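Local coordinates for Orf11 (Staphylococcus phage P68, PDB 6O43), which is a potential phage lysin, probably acting on the cell wall of its staphylococcal host, at residues D8-S13 and N176-G181; L21-L26 and V50-K55; K31-F36 and Y67-G72; N37-G42 and L77-H82; I57-T62 and K99-S104. All blocks are in the same frame, centred on the assembly; numbering follows the deposited sequence.

Contact 1: D8-S13 and N176-G181; sequences DKFTHS and NPFLDG
Phe-10 and Thr-11, in the last turn of helix 3-11, meet Phe-178 and Gly-181 in the first turns of helix 177-187. The aromatic contacts come first. The methyl CG2 of Thr-11 sits over one face of the Phe-178 ring, 3.5 Å from its centroid and 20° off the ring normal, which meets the geometry of a CH-pi contact. The two side chains cross at about a right angle. In Phe-10 CG lies anti to the backbone N (chi1 -170°), and the ring beyond it reaches helix 177-187; there Phe-178 O lies over one face, 3.5 Å from Phe-10 CD2. Apolar packing adds Phe-10 CD2 against Phe-178 CB at 3.7 Å. Phe-10 CE1 comes to 3.8 Å from Gly-181 C, obliquely to the ring, against backbone that carries no side chain. Among the polar groups, Asn-176 N-caps helix 177-187, its OD1 accepting from Leu-179 N at 3.0 Å in a nearly straight bond (168°) from above the amide plane. His-12 ND1 donates to Asp-8 O over 2.8 Å, and His-12 N reaches that oxygen from the opposite face. Thr-11 OG1 bonds to Ile-7 O, while Tyr-67 and Ala-158 pack around the aromatic cluster. The chemistry implies a buried, apolar join between the N-terminal helix 3-11 and the late helix 177-187: no polar bond links the two segments, whose polar groups pair within their own segment or with third parts of the chain, such as Asp-133 and Ala-157.

Contact 2: L21-L26 and V50-K55; sequences LTIDQL and VLKAVK
Ile-23 and Leu-26, one helical turn apart on helix 23-30, share Leu-51 of helix 44-57 as their main apolar partner. In sequence order, Thr-22 is the N-cap residue and forms a capping box with Gln-25: Thr-22 OG1 accepts from Gln-25 N at 3.1 Å (168°), and Gln-25 OE1 accepts in return from Thr-22 N at 2.8 Å, the donor lying in the plane of the side-chain amide. This fixes the first turn from which Ile-23 projects. The chain of Ile-23 is extended, with CD1 anti to CA about the CB-CG1 bond (chi2 -180°), and this outer methyl makes the deepest approach, 3.8 Å from Leu-51 CB and 3.9 Å from Lys-52 N. Its other branch, CG2, lies 4.1 Å from Leu-51 CD1, and the two side chains slide past each other in opposite directions. CG of Lys-52 flanks Ile-23 CD1 at 4.1 Å, although the amine of that lysine leads away. Asp-24 OD1 forms a salt bridge with Arg-48 of helix 44-57. Leu-26 follows on the inner side, its CB 4.2 Å from Leu-51 CD1. In the fold, helix 23-30 rests on helix 44-57 through this strip, Leu-26 also packs on Pro-61 and Thr-62 of helix 61-71, and Val-50, which does not touch segment 21-26, packs on Tyr-89 and Ala-93 of helix 89-104.

Contact 3: K31-F36 and Y67-G72; sequences KGYGRF and YEKNEG
Glu-68 OE2 is gripped twice by Arg-35. The backbone N of Arg-35 donates to it over 2.6 Å on the anti side of the carboxylate, and Arg-35 NH1 donates over 3.0 Å to the syn lone pair, forming a salt bridge. NH1 bonds OE2 alone of the two oxygens, and with the guanidinium and carboxylate planes 77° apart the pair is not the flat two-oxygen kind. The same NH1 also bonds to Gly-72 O at 3.1 Å, joining the end of helix 61-71. Beyond the segments, Arg-35 NH2 bonds to Leu-77 O and Asn-81 OD1, and Glu-68 OE1 accepts from Leu-80 N. Gly-34, at positive phi (53°), brings its CA to 3.3 Å from Glu-68 OE2, where a side chain would clash. Farther out, Phe-36 CE2 rests 3.5 Å from Glu-68 CG. Farther out still, Lys-69 is bent at chi2 (-92°) and runs alongside Tyr-33, with CG over the ring face 3.6 Å from its centroid in a CH-pi contact. Lys-69 NZ then bonds to Asn-70 OD1 at 3.3 Å. The chemistry implies a buried carboxylate whose orientation is fixed on both oxygens, with the arginine positioned by several acceptors.

Contact 4: N37-G42 and L77-H82; sequences NVWLGG and LGWLNH. With I3C (5-amino-2,4,6-triiodobenzene-1,3-dicarboxylic acid), chain B.
The wall of the pocket that binds 5-amino-2,4,6-triiodobenzene-1,3-dicarboxylic acid includes Trp-39, which is backed by Trp-79 in a T-shaped (edge-to-face) pair. The six-membered ring of Trp-39 directs its edge at the five-membered ring of Trp-79, with centroids 4.9 Å apart and planes at 84°. Trp-39 CZ3 comes within 3.4 Å of Trp-79 NE1, whose hydrogen bond goes to Tyr-89 O. Gly-78 CA packs 3.7 Å from Trp-39 CH2, and Leu-40 CD1 meets the edge of the Trp-79 ring at CH2, 4.1 Å away. Arg-35 adds a cation-pi contact to Trp-39, and Phe-36 and Phe-64 meet the Trp-79 ring, which ties the pocket wall to helices 34-38 and 61-71. The ligand, a triiodinated phasing compound and probably not a natural substrate, places its amino nitrogen over one face of Trp-39, with N13 3.4 Å from Trp-39 CD2. Its iodine I2 lies 3.0 Å from Trp-39 O.

Contact 5: I57-T62 and K99-S104; sequences IGVSPT and KLVSQS
Val-59 and Val-101 both have CG1 anti to the backbone N (chi1 168° and 171°), which leaves each CG2 anti to the carbonyl carbon; these two methyls meet at 4.2 Å, the side chains sliding past each other in opposite directions. The contact joins the corner between helices 44-57 and 61-71 to helix 89-104. The corner begins at Gly-58, which ends the first helix at positive phi (130°). Val-59 N probably donates to Val-54 O over 3.1 Å, as in a Schellman motif. Ser-60 then N-caps the next helix, its OG bonding to Leu-63 N. Val-59 CG2 also touches Leu-100 CB at 3.9 Å, these two side chains meeting at about a right angle. Ile-57 contributes CG2, 4.1 Å from Val-101 CG2, and packs further on Ala-97 and Arg-98 of the same helix. Val-101 CG2 also touches the backbone at the helix end, 3.7 Å from Ile-57 O.

Contacts 3 and 5 both have segments on helix 61-71, though in contact 5 it is the turn before it that touches; Tyr-67 of that helix packs on both phenylalanines of contact 1. Contacts 1 and 4 are buried, whereas contacts 2, 3 and 5 are partly buried. Contact 1, its centre about 7 Å from the chain's centre, is aromatic; contact 2, on helix 44-57, and contact 5, at the turn that follows it, are aliphatic. Polar bonding between segments appears only in contact 3. It continues into contact 4, the two centres about 7 Å apart, through Arg-35 to Leu-77 and Glu-68 to Leu-80, so the Arg-35/Glu-68 pair is bonded to the loop that carries Trp-79.

Contact 1: D8-S13 and N176-G181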
# COMPACT_ATOMS: atom_id res chain seq x y z
N ASP A 8 9.43 -0.41 -7.91
CA ASP A 8 10.57 -0.74 -7.06
C ASP A 8 10.80 0.35 -6.01
O ASP A 8 10.88 0.07 -4.81
CB ASP A 8 11.82 -0.94 -7.91
CG ASP A 8 11.83 -2.27 -8.63
OD1 ASP A 8 10.92 -3.09 -8.39
OD2 ASP A 8 12.75 -2.50 -9.44
N LYS A 9 10.90 1.61 -6.45
CA LYS A 9 11.07 2.70 -5.50
C LYS A 9 9.97 2.69 -4.46
O LYS A 9 10.21 2.96 -3.27
CB LYS A 9 11.11 4.04 -6.24
CG LYS A 9 12.26 4.18 -7.23
CD LYS A 9 12.30 5.57 -7.83
N PHE A 10 8.74 2.38 -4.87
CA PHE A 10 7.61 2.44 -3.95
C PHE A 10 7.65 1.30 -2.94
O PHE A 10 7.63 1.54 -1.73
CB PHE A 10 6.30 2.43 -4.75
CG PHE A 10 5.08 2.73 -3.92
CD1 PHE A 10 4.75 4.04 -3.62
CD2 PHE A 10 4.27 1.71 -3.45
CE1 PHE A 10 3.63 4.34 -2.86
CE2 PHE A 10 3.15 2.00 -2.69
CZ PHE A 10 2.83 3.31 -2.39
N THR A 11 7.70 0.06 -3.42
CA THR A 11 7.66 -1.08 -2.50
C THR A 11 8.80 -1.04 -1.49
O THR A 11 8.64 -1.50 -0.36
CB THR A 11 7.69 -2.41 -3.27
OG1 THR A 11 8.85 -2.46 -4.10
CG2 THR A 11 6.44 -2.56 -4.12
N HIS A 12 9.95 -0.51 -1.88
CA HIS A 12 11.12 -0.53 -1.01
C HIS A 12 11.18 0.65 -0.04
O HIS A 12 12.10 0.70 0.78
CB HIS A 12 12.40 -0.58 -1.85
CG HIS A 12 12.61 -1.89 -2.54
ND1 HIS A 12 11.98 -2.21 -3.73
CD2 HIS A 12 13.35 -2.98 -2.20
CE1 HIS A 12 12.34 -3.43 -4.10
NE2 HIS A 12 13.17 -3.92 -3.19
N SER A 13 10.23 1.58 -0.10
CA SER A 13 10.20 2.69 0.84
C SER A 13 9.67 2.23 2.19
O SER A 13 8.94 1.24 2.30
CB SER A 13 9.33 3.83 0.30
OG SER A 13 9.76 4.24 -0.99
N ASN A 176 -2.70 -2.84 -9.54
CA ASN A 176 -1.38 -2.77 -8.93
C ASN A 176 -1.35 -1.62 -7.93
O ASN A 176 -1.24 -0.45 -8.33
CB ASN A 176 -0.28 -2.59 -9.99
CG ASN A 176 1.12 -2.69 -9.40
OD1 ASN A 176 1.34 -2.35 -8.24
ND2 ASN A 176 2.06 -3.17 -10.20
N PRO A 177 -1.46 -1.90 -6.63
CA PRO A 177 -1.46 -0.79 -5.65
C PRO A 177 -0.14 -0.05 -5.59
O PRO A 177 -0.14 1.16 -5.33
CB PRO A 177 -1.77 -1.50 -4.32
CG PRO A 177 -1.31 -2.92 -4.53
CD PRO A 177 -1.57 -3.22 -5.98
N PHE A 178 0.98 -0.72 -5.84
CA PHE A 178 2.28 -0.06 -5.76
C PHE A 178 2.47 0.92 -6.91
O PHE A 178 2.94 2.05 -6.70
CB PHE A 178 3.40 -1.10 -5.75
CG PHE A 178 3.18 -2.22 -4.78
CD1 PHE A 178 2.98 -1.95 -3.43
CD2 PHE A 178 3.18 -3.54 -5.20
CE1 PHE A 178 2.77 -2.98 -2.53
CE2 PHE A 178 2.97 -4.58 -4.31
CZ PHE A 178 2.77 -4.30 -2.96
N LEU A 179 2.11 0.52 -8.13
CA LEU A 179 2.21 1.44 -9.26
C LEU A 179 1.22 2.60 -9.11
O LEU A 179 1.59 3.77 -9.29
CB LEU A 179 1.97 0.70 -10.57
CG LEU A 179 2.07 1.56 -11.84
CD1 LEU A 179 3.42 2.24 -11.91
CD2 LEU A 179 1.81 0.73 -13.09
N ASP A 180 -0.04 2.29 -8.80
CA ASP A 180 -1.03 3.35 -8.61
C ASP A 180 -0.61 4.31 -7.50
O ASP A 180 -0.78 5.52 -7.63
CB ASP A 180 -2.39 2.73 -8.31
CG ASP A 180 -2.97 1.97 -9.49
OD1 ASP A 180 -2.33 1.98 -10.56
OD2 ASP A 180 -4.06 1.38 -9.35
N GLY A 181 -0.07 3.77 -6.41
CA GLY A 181 0.39 4.63 -5.33
C GLY A 181 1.50 5.56 -5.77
O GLY A 181 1.47 6.77 -5.49

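Contact 2: L21-L26 and V50-K55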
# COMPACT_ATOMS: atom_id res chain seq x y z
N LEU A 21 5.39 15.10 0.74
CA LEU A 21 4.08 15.73 0.85
C LEU A 21 3.69 15.89 2.31
O LEU A 21 3.92 14.98 3.12
CB LEU A 21 3.01 14.92 0.11
CG LEU A 21 3.18 14.77 -1.41
CD1 LEU A 21 2.22 13.72 -1.95
CD2 LEU A 21 2.97 16.10 -2.10
N THR A 22 3.11 17.03 2.64
CA THR A 22 2.66 17.32 3.99
C THR A 22 1.16 17.07 4.13
O THR A 22 0.44 16.90 3.15
CB THR A 22 2.97 18.77 4.37
OG1 THR A 22 1.94 19.62 3.85
CG2 THR A 22 4.31 19.20 3.79
N ILE A 23 0.70 17.05 5.38
CA ILE A 23 -0.72 16.87 5.64
C ILE A 23 -1.52 18.03 5.07
O ILE A 23 -2.63 17.84 4.55
CB ILE A 23 -0.97 16.70 7.15
CG1 ILE A 23 -0.50 15.31 7.61
CG2 ILE A 23 -2.44 16.93 7.49
CD1 ILE A 23 -0.71 15.04 9.08
N ASP A 24 -0.98 19.25 5.14
CA ASP A 24 -1.64 20.39 4.51
C ASP A 24 -1.85 20.16 3.02
O ASP A 24 -2.93 20.42 2.49
CB ASP A 24 -0.82 21.67 4.74
CG ASP A 24 -1.04 22.27 6.11
OD1 ASP A 24 -2.08 21.96 6.73
OD2 ASP A 24 -0.18 23.06 6.55
N GLN A 25 -0.81 19.68 2.33
CA GLN A 25 -0.95 19.39 0.91
C GLN A 25 -1.90 18.23 0.66
O GLN A 25 -2.58 18.19 -0.37
CB GLN A 25 0.42 19.11 0.30
CG GLN A 25 1.35 20.31 0.32
CD GLN A 25 2.81 19.93 0.11
OE1 GLN A 25 3.36 19.11 0.84
NE2 GLN A 25 3.44 20.54 -0.89
N LEU A 26 -1.98 17.28 1.60
CA LEU A 26 -2.77 16.07 1.37
C LEU A 26 -4.27 16.35 1.50
O LEU A 26 -5.06 15.82 0.72
CB LEU A 26 -2.35 14.97 2.35
CG LEU A 26 -1.00 14.29 2.08
CD1 LEU A 26 -0.66 13.30 3.20
CD2 LEU A 26 -1.02 13.58 0.73
N VAL A 50 -7.50 12.25 11.38
CA VAL A 50 -7.13 10.90 10.95
C VAL A 50 -5.66 10.85 10.55
O VAL A 50 -4.91 9.99 11.01
CB VAL A 50 -8.05 10.45 9.80
CG1 VAL A 50 -7.48 9.22 9.12
CG2 VAL A 50 -9.45 10.19 10.32
N LEU A 51 -5.24 11.76 9.67
CA LEU A 51 -3.86 11.74 9.19
C LEU A 51 -2.86 11.92 10.33
O LEU A 51 -1.85 11.22 10.40
CB LEU A 51 -3.67 12.80 8.11
CG LEU A 51 -4.53 12.56 6.87
CD1 LEU A 51 -4.29 13.63 5.82
CD2 LEU A 51 -4.25 11.17 6.32
N LYS A 52 -3.12 12.88 11.22
CA LYS A 52 -2.26 13.05 12.38
C LYS A 52 -2.18 11.77 13.21
O LYS A 52 -1.11 11.41 13.71
CB LYS A 52 -2.76 14.21 13.25
CG LYS A 52 -2.58 15.59 12.64
CD LYS A 52 -3.03 16.67 13.62
CE LYS A 52 -2.44 16.43 15.00
NZ LYS A 52 -2.75 17.54 15.95
N ALA A 53 -3.31 11.07 13.36
CA ALA A 53 -3.34 9.89 14.22
C ALA A 53 -2.51 8.76 13.63
O ALA A 53 -1.72 8.12 14.35
CB ALA A 53 -4.78 9.45 14.44
N VAL A 54 -2.65 8.48 12.34
CA VAL A 54 -1.85 7.41 11.75
C VAL A 54 -0.38 7.78 11.75
O VAL A 54 0.50 6.94 11.95
CB VAL A 54 -2.36 7.05 10.33
CG1 VAL A 54 -3.85 6.73 10.35
CG2 VAL A 54 -2.06 8.17 9.35
N LYS A 55 -0.08 9.07 11.54
CA LYS A 55 1.30 9.53 11.59
C LYS A 55 1.94 9.23 12.94
O LYS A 55 3.07 8.75 13.01
CB LYS A 55 1.38 11.02 11.28
CG LYS A 55 2.79 11.58 11.29
CD LYS A 55 2.80 13.08 11.01
CE LYS A 55 4.19 13.56 10.63
NZ LYS A 55 4.70 12.78 9.45

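Contact 3: K31-F36 and Y67-G72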
# COMPACT_ATOMS: atom_id res chain seq x y z
N LYS A 31 -9.93 14.76 0.04
CA LYS A 31 -11.20 14.95 0.74
C LYS A 31 -12.36 14.32 -0.01
O LYS A 31 -13.36 13.94 0.61
CB LYS A 31 -11.46 16.44 0.97
CG LYS A 31 -11.52 17.27 -0.31
N GLY A 32 -12.27 14.21 -1.34
CA GLY A 32 -13.35 13.62 -2.09
C GLY A 32 -13.27 12.12 -2.32
O GLY A 32 -14.10 11.56 -3.04
N TYR A 33 -12.30 11.44 -1.71
CA TYR A 33 -12.01 10.05 -2.03
C TYR A 33 -12.23 9.13 -0.84
O TYR A 33 -12.02 9.51 0.31
CB TYR A 33 -10.57 9.88 -2.52
CG TYR A 33 -10.33 10.44 -3.90
CD1 TYR A 33 -10.74 9.74 -5.03
CD2 TYR A 33 -9.70 11.67 -4.07
CE1 TYR A 33 -10.53 10.25 -6.30
CE2 TYR A 33 -9.49 12.19 -5.34
CZ TYR A 33 -9.90 11.47 -6.44
OH TYR A 33 -9.69 11.98 -7.71
N GLY A 34 -12.65 7.90 -1.15
CA GLY A 34 -12.72 6.85 -0.14
C GLY A 34 -13.52 7.26 1.08
O GLY A 34 -14.57 7.91 0.98
N ARG A 35 -13.02 6.87 2.25
CA ARG A 35 -13.72 7.14 3.50
C ARG A 35 -13.52 8.57 3.99
O ARG A 35 -14.26 9.00 4.89
CB ARG A 35 -13.28 6.13 4.56
CG ARG A 35 -13.82 4.75 4.25
CD ARG A 35 -13.09 3.63 4.95
NE ARG A 35 -13.60 2.35 4.48
CZ ARG A 35 -13.22 1.77 3.35
NH1 ARG A 35 -12.32 2.35 2.57
NH2 ARG A 35 -13.75 0.61 2.98
N PHE A 36 -12.56 9.31 3.44
CA PHE A 36 -12.56 10.75 3.69
C PHE A 36 -13.86 11.37 3.21
O PHE A 36 -14.33 12.36 3.78
CB PHE A 36 -11.36 11.42 3.01
CG PHE A 36 -10.03 10.81 3.38
CD1 PHE A 36 -9.54 10.91 4.67
CD2 PHE A 36 -9.26 10.16 2.43
CE1 PHE A 36 -8.32 10.37 5.01
CE2 PHE A 36 -8.03 9.61 2.77
CZ PHE A 36 -7.56 9.72 4.07
N TYR A 67 -3.28 5.29 -0.56
CA TYR A 67 -3.92 3.98 -0.63
C TYR A 67 -5.43 4.10 -0.48
O TYR A 67 -6.18 3.39 -1.16
CB TYR A 67 -3.34 3.04 0.42
CG TYR A 67 -2.26 2.14 -0.12
CD1 TYR A 67 -1.54 2.50 -1.26
CD2 TYR A 67 -1.97 0.92 0.48
CE1 TYR A 67 -0.56 1.67 -1.77
CE2 TYR A 67 -0.99 0.09 -0.03
CZ TYR A 67 -0.29 0.47 -1.16
OH TYR A 67 0.69 -0.36 -1.67
N GLU A 68 -5.90 4.97 0.41
CA GLU A 68 -7.34 5.17 0.55
C GLU A 68 -7.94 5.70 -0.74
O GLU A 68 -9.02 5.27 -1.16
CB GLU A 68 -7.63 6.12 1.71
CG GLU A 68 -9.12 6.36 1.96
CD GLU A 68 -9.87 5.10 2.33
OE1 GLU A 68 -9.22 4.11 2.74
OE2 GLU A 68 -11.12 5.08 2.21
N LYS A 69 -7.24 6.63 -1.41
CA LYS A 69 -7.74 7.15 -2.67
C LYS A 69 -7.84 6.06 -3.73
O LYS A 69 -8.83 5.97 -4.47
CB LYS A 69 -6.85 8.29 -3.16
CG LYS A 69 -7.27 8.93 -4.48
CD LYS A 69 -6.59 8.27 -5.66
CE LYS A 69 -7.07 8.87 -6.98
NZ LYS A 69 -6.40 8.23 -8.16
N ASN A 70 -6.82 5.20 -3.82
CA ASN A 70 -6.79 4.19 -4.87
C ASN A 70 -7.63 2.97 -4.52
O ASN A 70 -8.10 2.27 -5.43
CB ASN A 70 -5.34 3.79 -5.16
CG ASN A 70 -4.55 4.92 -5.79
OD1 ASN A 70 -5.08 5.72 -6.56
ND2 ASN A 70 -3.26 5.00 -5.45
N GLU A 71 -7.82 2.68 -3.23
CA GLU A 71 -8.71 1.59 -2.84
C GLU A 71 -10.18 2.00 -2.94
O GLU A 71 -11.01 1.23 -3.44
CB GLU A 71 -8.39 1.13 -1.42
CG GLU A 71 -7.14 0.27 -1.33
CD GLU A 71 -7.27 -1.04 -2.09
OE1 GLU A 71 -8.38 -1.60 -2.12
OE2 GLU A 71 -6.25 -1.50 -2.66
N GLY A 72 -10.51 3.20 -2.47
CA GLY A 72 -11.89 3.64 -2.45
C GLY A 72 -12.67 2.99 -1.32
O GLY A 72 -12.17 2.19 -0.54

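Contact 4: N37-G42 and L77-H82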
# COMPACT_ATOMS: atom_id res chain seq x y z
N ASN A 37 -14.49 10.77 2.19
CA ASN A 37 -15.78 11.22 1.68
C ASN A 37 -16.94 10.50 2.36
O ASN A 37 -17.83 11.14 2.94
CB ASN A 37 -15.85 11.00 0.16
CG ASN A 37 -17.19 11.40 -0.42
OD1 ASN A 37 -17.78 12.41 -0.03
ND2 ASN A 37 -17.69 10.61 -1.37
N VAL A 38 -16.95 9.16 2.31
CA VAL A 38 -18.12 8.42 2.78
C VAL A 38 -18.27 8.52 4.29
O VAL A 38 -19.38 8.68 4.81
CB VAL A 38 -18.05 6.95 2.32
CG1 VAL A 38 -19.16 6.14 2.97
CG2 VAL A 38 -18.15 6.86 0.81
N TRP A 39 -17.16 8.44 5.03
CA TRP A 39 -17.23 8.45 6.49
C TRP A 39 -17.17 9.85 7.08
O TRP A 39 -17.90 10.15 8.03
CB TRP A 39 -16.10 7.61 7.08
CG TRP A 39 -16.34 6.13 7.04
CD1 TRP A 39 -17.40 5.47 6.50
CD2 TRP A 39 -15.48 5.11 7.59
NE1 TRP A 39 -17.26 4.11 6.67
CE2 TRP A 39 -16.08 3.87 7.33
CE3 TRP A 39 -14.25 5.14 8.27
CZ2 TRP A 39 -15.50 2.66 7.73
CZ3 TRP A 39 -13.68 3.94 8.66
CH2 TRP A 39 -14.31 2.72 8.39
N LEU A 40 -16.32 10.73 6.55
CA LEU A 40 -16.10 12.05 7.13
C LEU A 40 -16.76 13.17 6.34
O LEU A 40 -16.64 14.34 6.74
CB LEU A 40 -14.60 12.32 7.26
CG LEU A 40 -13.70 11.18 7.73
CD1 LEU A 40 -12.26 11.65 7.86
CD2 LEU A 40 -14.20 10.58 9.05
N GLY A 41 -17.45 12.87 5.25
CA GLY A 41 -18.11 13.90 4.46
C GLY A 41 -17.19 14.99 3.97
O GLY A 41 -17.63 16.11 3.68
N GLY A 42 -15.90 14.68 3.87
CA GLY A 42 -14.91 15.64 3.40
C GLY A 42 -14.50 16.69 4.39
O GLY A 42 -13.82 17.65 4.01
N LEU A 77 -15.69 -2.89 4.95
CA LEU A 77 -14.26 -2.81 5.21
C LEU A 77 -13.87 -1.43 5.72
O LEU A 77 -14.45 -0.41 5.33
CB LEU A 77 -13.45 -3.13 3.95
CG LEU A 77 -13.75 -4.47 3.25
CD1 LEU A 77 -12.99 -4.56 1.94
CD2 LEU A 77 -13.40 -5.64 4.16
N GLY A 78 -12.87 -1.41 6.60
CA GLY A 78 -12.36 -0.16 7.14
C GLY A 78 -11.38 0.51 6.20
O GLY A 78 -11.33 0.23 5.00
N TRP A 79 -10.58 1.41 6.78
CA TRP A 79 -9.63 2.18 5.98
C TRP A 79 -8.73 1.27 5.15
O TRP A 79 -8.30 0.21 5.61
CB TRP A 79 -8.78 3.07 6.90
CG TRP A 79 -9.53 4.20 7.55
CD1 TRP A 79 -10.04 4.22 8.82
CD2 TRP A 79 -9.84 5.48 6.97
NE1 TRP A 79 -10.65 5.43 9.06
CE2 TRP A 79 -10.55 6.22 7.95
CE3 TRP A 79 -9.59 6.07 5.73
CZ2 TRP A 79 -11.01 7.51 7.71
CZ3 TRP A 79 -10.05 7.35 5.50
CH2 TRP A 79 -10.75 8.06 6.49
N LEU A 80 -8.46 1.70 3.92
CA LEU A 80 -7.57 1.02 2.98
C LEU A 80 -8.14 -0.31 2.50
O LEU A 80 -7.43 -1.06 1.81
CB LEU A 80 -6.18 0.80 3.58
CG LEU A 80 -5.60 1.93 4.44
CD1 LEU A 80 -4.17 1.61 4.85
CD2 LEU A 80 -5.68 3.28 3.73
N ASN A 81 -9.39 -0.62 2.82
CA ASN A 81 -9.99 -1.92 2.50
C ASN A 81 -9.20 -3.06 3.13
O ASN A 81 -9.13 -4.16 2.58
CB ASN A 81 -10.12 -2.12 0.99
CG ASN A 81 -11.25 -1.29 0.39
OD1 ASN A 81 -12.20 -0.93 1.08
ND2 ASN A 81 -11.14 -0.99 -0.90
N HIS A 82 -8.62 -2.81 4.30
CA HIS A 82 -7.71 -3.77 4.92
C HIS A 82 -8.45 -4.97 5.50
O HIS A 82 -8.07 -6.12 5.25
CB HIS A 82 -6.88 -3.07 6.00
CG HIS A 82 -5.61 -3.78 6.33
ND1 HIS A 82 -4.40 -3.43 5.76
CD2 HIS A 82 -5.35 -4.82 7.16
CE1 HIS A 82 -3.46 -4.22 6.23
NE2 HIS A 82 -4.01 -5.07 7.08
I3 I3C B . -17.20 2.61 11.33
I2 I3C B . -19.33 7.97 9.60
I1 I3C B . -23.17 3.36 10.53
O8 I3C B . -20.78 1.59 12.40
O9 I3C B . -20.25 0.95 10.38
C10 I3C B . -22.13 6.40 9.77
N13 I3C B . -17.27 5.65 10.46
C1 I3C B . -20.15 3.32 10.84
C6 I3C B . -18.85 3.82 10.82
C5 I3C B . -18.62 5.14 10.47
C4 I3C B . -19.68 5.96 10.13
C3 I3C B . -20.97 5.47 10.15
C2 I3C B . -21.21 4.15 10.50
C7 I3C B . -20.41 1.87 11.22
O11 I3C B . -22.52 6.46 8.57
O12 I3C B . -22.69 7.10 10.65

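Contact 5: I57-T62 and K99-S104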
# COMPACT_ATOMS: atom_id res chain seq x y z
N ILE A 57 1.31 6.91 14.89
CA ILE A 57 1.49 5.47 15.09
C ILE A 57 2.66 4.95 14.26
O ILE A 57 3.29 3.95 14.64
CB ILE A 57 0.18 4.74 14.76
CG1 ILE A 57 -0.85 5.00 15.86
CG2 ILE A 57 0.43 3.25 14.56
CD1 ILE A 57 -2.27 4.66 15.47
N GLY A 58 2.96 5.58 13.13
CA GLY A 58 4.11 5.19 12.34
C GLY A 58 3.82 4.97 10.87
O GLY A 58 4.68 4.47 10.13
N VAL A 59 2.62 5.33 10.42
CA VAL A 59 2.23 5.24 9.02
C VAL A 59 2.23 6.64 8.42
O VAL A 59 1.60 7.55 8.97
CB VAL A 59 0.85 4.57 8.86
CG1 VAL A 59 0.34 4.76 7.43
CG2 VAL A 59 0.94 3.09 9.21
N SER A 60 2.93 6.80 7.31
CA SER A 60 3.01 8.10 6.67
C SER A 60 1.62 8.56 6.24
O SER A 60 0.88 7.78 5.62
CB SER A 60 3.96 8.06 5.47
OG SER A 60 3.25 8.20 4.25
N PRO A 61 1.22 9.79 6.55
CA PRO A 61 -0.06 10.29 6.03
C PRO A 61 -0.15 10.19 4.52
O PRO A 61 -1.25 9.98 3.99
CB PRO A 61 -0.08 11.75 6.50
CG PRO A 61 0.81 11.78 7.70
CD PRO A 61 1.89 10.77 7.43
N THR A 62 0.97 10.33 3.81
CA THR A 62 0.95 10.23 2.35
C THR A 62 0.55 8.83 1.90
O THR A 62 -0.31 8.66 1.03
CB THR A 62 2.32 10.61 1.78
OG1 THR A 62 2.69 11.92 2.25
CG2 THR A 62 2.28 10.60 0.26
N LYS A 99 -1.86 -2.10 12.69
CA LYS A 99 -1.77 -3.33 11.91
C LYS A 99 -0.72 -3.21 10.82
O LYS A 99 0.08 -4.13 10.60
CB LYS A 99 -3.14 -3.67 11.32
CG LYS A 99 -3.34 -5.13 11.00
CD LYS A 99 -4.82 -5.47 10.89
N LEU A 100 -0.68 -2.06 10.14
CA LEU A 100 0.30 -1.86 9.07
C LEU A 100 1.72 -1.80 9.61
O LEU A 100 2.66 -2.26 8.94
CB LEU A 100 -0.04 -0.59 8.30
CG LEU A 100 0.05 -0.65 6.78
CD1 LEU A 100 -0.53 -1.96 6.27
CD2 LEU A 100 -0.69 0.53 6.17
N VAL A 101 1.91 -1.24 10.80
CA VAL A 101 3.25 -1.22 11.39
C VAL A 101 3.70 -2.64 11.71
O VAL A 101 4.84 -3.02 11.44
CB VAL A 101 3.27 -0.32 12.64
CG1 VAL A 101 4.58 -0.47 13.39
CG2 VAL A 101 3.04 1.14 12.25
N SER A 102 2.81 -3.45 12.30
CA SER A 102 3.13 -4.85 12.56
C SER A 102 3.53 -5.56 11.27
O SER A 102 4.61 -6.15 11.18
CB SER A 102 1.95 -5.56 13.21
OG SER A 102 1.65 -5.00 14.48
N GLN A 103 2.67 -5.48 10.25
CA GLN A 103 2.90 -6.24 9.02
C GLN A 103 4.20 -5.82 8.35
O GLN A 103 4.91 -6.66 7.79
CB GLN A 103 1.71 -6.08 8.08
CG GLN A 103 0.43 -6.72 8.61
CD GLN A 103 -0.75 -6.61 7.66
OE1 GLN A 103 -0.60 -6.19 6.51
NE2 GLN A 103 -1.93 -6.99 8.14
N SER A 104 4.54 -4.53 8.41
CA SER A 104 5.77 -4.06 7.77
C SER A 104 7.02 -4.68 8.39
O SER A 104 8.09 -4.60 7.78
CB SER A 104 5.87 -2.53 7.83
OG SER A 104 6.32 -2.11 9.11